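PDB 3EBW: Per a 4 allergen from Periplaneta americana, which is a major cockroach allergen of the lipocalin family and probably binds a small hydrophobic ligand inside its beta barrel. Local coordinates for residues A[6-18]-A[71-83]. Sequence-based numbering, arbitrary orientation.
Sequences IGTSFTGLDMTKY and GTVPSWTEDTFDI. Unlike the reference sequence in segment 71-83: Asp79 (reference Asn).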
loop_
_atom_site.group_PDB
_atom_site.type_symbol
_atom_site.label_atom_id
_atom_site.label_comp_id
_atom_site.label_asym_id
_atom_site.label_seq_id
_atom_site.Cartn_x
_atom_site.Cartn_y
_atom_site.Cartn_z
ATOM N N ILE A 6 1.307 19.110 -4.920
ATOM C CA ILE A 6 2.411 18.199 -4.673
ATOM C C ILE A 6 3.691 18.908 -5.096
ATOM O O ILE A 6 3.773 19.507 -6.187
ATOM C CB ILE A 6 2.289 16.876 -5.503
ATOM C CG1 ILE A 6 1.103 16.041 -5.025
ATOM C CG2 ILE A 6 3.552 16.044 -5.382
ATOM C CD1 ILE A 6 0.902 14.752 -5.852
ATOM N N GLY A 7 4.687 18.842 -4.225
ATOM C CA GLY A 7 5.960 19.450 -4.523
ATOM C C GLY A 7 6.472 18.880 -5.823
ATOM O O GLY A 7 6.010 17.845 -6.282
ATOM N N THR A 8 7.425 19.578 -6.421
ATOM C CA THR A 8 8.050 19.191 -7.678
ATOM C C THR A 8 8.898 20.403 -8.009
ATOM O O THR A 8 8.525 21.531 -7.695
ATOM C CB THR A 8 6.992 18.888 -8.798
ATOM O OG1 THR A 8 7.644 18.782 -10.067
ATOM C CG2 THR A 8 5.928 19.963 -8.858
ATOM N N SER A 9 10.055 20.163 -8.599
ATOM C CA SER A 9 10.969 21.240 -8.937
ATOM C C SER A 9 11.380 21.019 -10.372
ATOM O O SER A 9 12.497 21.324 -10.780
ATOM C CB SER A 9 12.206 21.177 -8.043
ATOM O OG SER A 9 13.040 20.082 -8.420
ATOM N N PHE A 10 10.460 20.458 -11.135
ATOM C CA PHE A 10 10.698 20.155 -12.532
ATOM C C PHE A 10 10.164 21.358 -13.295
ATOM O O PHE A 10 9.429 22.168 -12.724
ATOM C CB PHE A 10 9.916 18.882 -12.869
ATOM C CG PHE A 10 10.106 18.384 -14.268
ATOM C CD1 PHE A 10 11.267 17.728 -14.636
ATOM C CD2 PHE A 10 9.090 18.522 -15.208
ATOM C CE1 PHE A 10 11.420 17.210 -15.918
ATOM C CE2 PHE A 10 9.228 18.015 -16.489
ATOM C CZ PHE A 10 10.400 17.349 -16.850
ATOM N N THR A 11 10.561 21.491 -14.559
ATOM C CA THR A 11 10.082 22.574 -15.422
ATOM C C THR A 11 10.424 22.224 -16.845
ATOM O O THR A 11 11.205 21.299 -17.092
ATOM C CB THR A 11 10.767 23.908 -15.191
ATOM O OG1 THR A 11 12.154 23.756 -15.508
ATOM C CG2 THR A 11 10.577 24.399 -13.764
ATOM N N GLY A 12 9.857 22.996 -17.772
ATOM C CA GLY A 12 10.099 22.777 -19.185
ATOM C C GLY A 12 9.329 21.574 -19.683
ATOM O O GLY A 12 9.684 20.986 -20.704
ATOM N N LEU A 13 8.273 21.212 -18.955
ATOM C CA LEU A 13 7.452 20.068 -19.311
ATOM C C LEU A 13 6.873 20.261 -20.711
ATOM O O LEU A 13 6.333 21.303 -21.029
ATOM C CB LEU A 13 6.329 19.877 -18.279
ATOM C CG LEU A 13 5.312 18.771 -18.603
ATOM C CD1 LEU A 13 6.010 17.421 -18.726
ATOM C CD2 LEU A 13 4.237 18.760 -17.543
ATOM N N ASP A 14 6.998 19.238 -21.541
ATOM C CA ASP A 14 6.502 19.279 -22.906
ATOM C C ASP A 14 5.768 17.951 -23.210
ATOM O O ASP A 14 6.355 16.985 -23.706
ATOM C CB ASP A 14 7.691 19.512 -23.854
ATOM C CG ASP A 14 7.280 19.605 -25.309
ATOM O OD1 ASP A 14 6.077 19.754 -25.585
ATOM O OD2 ASP A 14 8.161 19.535 -26.189
HETATM N N MSE A 15 4.472 17.927 -22.898
HETATM C CA MSE A 15 3.646 16.747 -23.099
HETATM C C MSE A 15 3.714 16.200 -24.503
HETATM O O MSE A 15 3.189 15.143 -24.787
HETATM C CB MSE A 15 2.193 17.027 -22.705
HETATM C CG MSE A 15 2.007 17.176 -21.201
HETATM SE SE MSE A 15 2.730 15.657 -20.179
HETATM C CE MSE A 15 1.146 14.546 -20.271
ATOM N N THR A 16 4.381 16.911 -25.388
ATOM C CA THR A 16 4.503 16.433 -26.741
ATOM C C THR A 16 5.656 15.451 -26.746
ATOM O O THR A 16 5.640 14.480 -27.485
ATOM C CB THR A 16 4.778 17.586 -27.697
ATOM O OG1 THR A 16 3.905 18.672 -27.369
ATOM C CG2 THR A 16 4.502 17.163 -29.126
ATOM N N LYS A 17 6.654 15.706 -25.907
ATOM C CA LYS A 17 7.811 14.822 -25.797
ATOM C C LYS A 17 7.479 13.636 -24.890
ATOM O O LYS A 17 8.292 12.729 -24.707
ATOM C CB LYS A 17 9.005 15.574 -25.207
ATOM C CG LYS A 17 9.727 16.514 -26.157
ATOM C CD LYS A 17 10.906 17.158 -25.437
ATOM C CE LYS A 17 11.733 18.051 -26.330
ATOM N NZ LYS A 17 12.694 18.820 -25.493
ATOM N N TYR A 18 6.279 13.658 -24.318
ATOM C CA TYR A 18 5.833 12.606 -23.420
ATOM C C TYR A 18 5.048 11.572 -24.195
ATOM O O TYR A 18 4.576 10.591 -23.638
ATOM C CB TYR A 18 4.945 13.194 -22.332
ATOM C CG TYR A 18 4.876 12.320 -21.109
ATOM C CD1 TYR A 18 5.962 12.223 -20.241
ATOM C CD2 TYR A 18 3.743 11.556 -20.839
ATOM C CE1 TYR A 18 5.923 11.390 -19.144
ATOM C CE2 TYR A 18 3.695 10.723 -19.751
ATOM C CZ TYR A 18 4.788 10.635 -18.901
ATOM O OH TYR A 18 4.752 9.764 -17.830
ATOM N N GLY A 71 -8.547 9.471 -22.583
ATOM C CA GLY A 71 -8.743 10.843 -22.172
ATOM C C GLY A 71 -7.798 11.698 -22.980
ATOM O O GLY A 71 -6.864 11.193 -23.603
ATOM N N THR A 72 -8.030 12.998 -22.982
ATOM C CA THR A 72 -7.144 13.898 -23.707
ATOM C C THR A 72 -6.485 14.756 -22.647
ATOM O O THR A 72 -7.055 14.931 -21.557
ATOM C CB THR A 72 -7.935 14.822 -24.655
ATOM O OG1 THR A 72 -8.839 15.637 -23.890
ATOM C CG2 THR A 72 -8.735 13.991 -25.666
ATOM N N VAL A 73 -5.279 15.247 -22.934
ATOM C CA VAL A 73 -4.606 16.149 -21.999
ATOM C C VAL A 73 -4.770 17.544 -22.618
ATOM O O VAL A 73 -3.977 17.959 -23.416
ATOM C CB VAL A 73 -3.084 15.752 -21.743
ATOM C CG1 VAL A 73 -2.555 14.857 -22.838
ATOM C CG2 VAL A 73 -2.227 17.006 -21.601
ATOM N N PRO A 74 -5.837 18.263 -22.240
ATOM C CA PRO A 74 -6.236 19.593 -22.683
ATOM C C PRO A 74 -5.353 20.767 -22.332
ATOM O O PRO A 74 -5.498 21.845 -22.907
ATOM C CB PRO A 74 -7.634 19.731 -22.100
ATOM C CG PRO A 74 -7.483 19.104 -20.816
ATOM C CD PRO A 74 -6.741 17.824 -21.165
ATOM N N SER A 75 -4.454 20.588 -21.380
ATOM C CA SER A 75 -3.545 21.675 -21.020
ATOM C C SER A 75 -2.375 21.156 -20.233
ATOM O O SER A 75 -2.308 19.983 -19.912
ATOM C CB SER A 75 -4.263 22.740 -20.209
ATOM O OG SER A 75 -4.463 22.319 -18.892
ATOM N N TRP A 76 -1.439 22.036 -19.947
ATOM C CA TRP A 76 -0.270 21.655 -19.179
ATOM C C TRP A 76 0.654 22.825 -18.927
ATOM O O TRP A 76 1.017 23.572 -19.834
ATOM C CB TRP A 76 0.470 20.491 -19.855
ATOM C CG TRP A 76 1.433 20.793 -20.953
ATOM C CD1 TRP A 76 2.711 21.276 -20.823
ATOM C CD2 TRP A 76 1.274 20.463 -22.342
ATOM N NE1 TRP A 76 3.359 21.243 -22.048
ATOM C CE2 TRP A 76 2.496 20.749 -22.989
ATOM C CE3 TRP A 76 0.220 19.941 -23.098
ATOM C CZ2 TRP A 76 2.684 20.524 -24.348
ATOM C CZ3 TRP A 76 0.416 19.718 -24.445
ATOM C CH2 TRP A 76 1.636 20.007 -25.055
ATOM N N THR A 77 1.000 23.003 -17.662
ATOM C CA THR A 77 1.880 24.072 -17.232
ATOM C C THR A 77 3.347 23.687 -17.300
ATOM O O THR A 77 3.725 22.750 -17.999
ATOM C CB THR A 77 1.548 24.494 -15.823
ATOM O OG1 THR A 77 0.131 24.496 -15.680
ATOM C CG2 THR A 77 2.047 25.913 -15.564
ATOM N N GLU A 78 4.168 24.432 -16.575
ATOM C CA GLU A 78 5.605 24.229 -16.556
ATOM C C GLU A 78 5.993 22.852 -16.007
ATOM O O GLU A 78 6.994 22.270 -16.428
ATOM C CB GLU A 78 6.247 25.360 -15.752
ATOM C CG GLU A 78 7.670 25.689 -16.177
ATOM C CD GLU A 78 7.797 25.908 -17.667
ATOM O OE1 GLU A 78 7.239 26.901 -18.178
ATOM O OE2 GLU A 78 8.453 25.076 -18.328
ATOM N N ASP A 79 5.184 22.325 -15.091
ATOM C CA ASP A 79 5.427 21.001 -14.504
ATOM C C ASP A 79 4.096 20.394 -14.038
ATOM O O ASP A 79 4.017 19.770 -12.982
ATOM C CB ASP A 79 6.353 21.138 -13.312
ATOM C CG ASP A 79 5.722 21.936 -12.172
ATOM O OD1 ASP A 79 4.610 22.478 -12.350
ATOM O OD2 ASP A 79 6.343 22.019 -11.089
ATOM N N THR A 80 3.051 20.577 -14.838
ATOM C CA THR A 80 1.726 20.097 -14.485
ATOM C C THR A 80 0.969 19.704 -15.722
ATOM O O THR A 80 1.190 20.282 -16.759
ATOM C CB THR A 80 0.958 21.224 -13.775
ATOM O OG1 THR A 80 1.239 21.159 -12.376
ATOM C CG2 THR A 80 -0.536 21.147 -14.038
ATOM N N PHE A 81 0.111 18.695 -15.646
ATOM C CA PHE A 81 -0.685 18.380 -16.823
ATOM C C PHE A 81 -2.061 17.941 -16.409
ATOM O O PHE A 81 -2.225 17.341 -15.366
ATOM C CB PHE A 81 -0.011 17.351 -17.743
ATOM C CG PHE A 81 0.193 15.999 -17.139
ATOM C CD1 PHE A 81 1.359 15.707 -16.449
ATOM C CD2 PHE A 81 -0.743 14.987 -17.334
ATOM C CE1 PHE A 81 1.587 14.428 -15.973
ATOM C CE2 PHE A 81 -0.518 13.715 -16.860
ATOM C CZ PHE A 81 0.643 13.433 -16.182
ATOM N N ASP A 82 -3.071 18.286 -17.192
ATOM C CA ASP A 82 -4.423 17.899 -16.843
ATOM C C ASP A 82 -4.957 16.809 -17.787
ATOM O O ASP A 82 -4.468 16.639 -18.913
ATOM C CB ASP A 82 -5.344 19.124 -16.856
ATOM C CG ASP A 82 -4.836 20.275 -15.937
ATOM O OD1 ASP A 82 -5.684 21.044 -15.403
ATOM O OD2 ASP A 82 -3.590 20.425 -15.757
ATOM N N ILE A 83 -5.935 16.048 -17.305
ATOM C CA ILE A 83 -6.547 15.002 -18.088
ATOM C C ILE A 83 -8.029 15.286 -18.157
ATOM O O ILE A 83 -8.636 15.713 -17.175
ATOM C CB ILE A 83 -6.298 13.657 -17.468
ATOM C CG1 ILE A 83 -4.786 13.477 -17.315
ATOM C CG2 ILE A 83 -6.926 12.549 -18.324
ATOM C CD1 ILE A 83 -4.011 13.241 -18.563
#
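Selenomethionine Met15 packs between Trp76 and Phe81 where the N-terminal segment 6-18 passes the connection between strands 66-72 and 80-83 of a lipocalin beta barrel. Segment 6-18 leads into strand 20-27 and probably helps close this end of the barrel, as the N-terminal segment does in other lipocalins, while 71-83 carries the end of strand 66-72, a loop and strand 80-83.

Met15 runs outward from CB across the indole to the Phe81 ring. Its CB sits over the six-membered ring of Trp76, 3.4 Å from the centroid and almost on the ring normal, a CH-pi contact. CG stays on the indole, 3.6 Å from Trp76 CD2, and also meets Val73 CG2. The bend at chi2 (-53°) swings SE off the indole to a place above the Phe81 ring, a Met-aromatic contact, and the bend at chi3 (-87°) brings CE down on the same ring, 3.5 Å from Phe81 CD2. One side chain thus joins the loop tryptophan to the strand phenylalanine, with Ile52 of strand 52-59 touching both Met15 and Trp76. Phe81 also lies near a bound polyethylene glycol-type molecule, probably from the crystallisation liquor but consistent with an internal pocket.

Leu13, two residues earlier, sends its CD2 to Thr80 N at 3.5 Å and toward the Phe81 ring, and Tyr102 touches its side chain as well. Its backbone is held at both ends, since Leu13 N donates to Glu78 O at 3.0 Å and Leu13 O receives a weak bond from Trp76 NE1 at the indole edge.

Farther along, Asp79 CB lies against Phe10 O and the edge of the Phe10 ring. Glu78, its chain bent at chi2, reaches over Thr11, and its OE2 takes the N-H of Gly12 through the anti lone pair, Gly12 N to Glu78 OE2 being 2.6 Å.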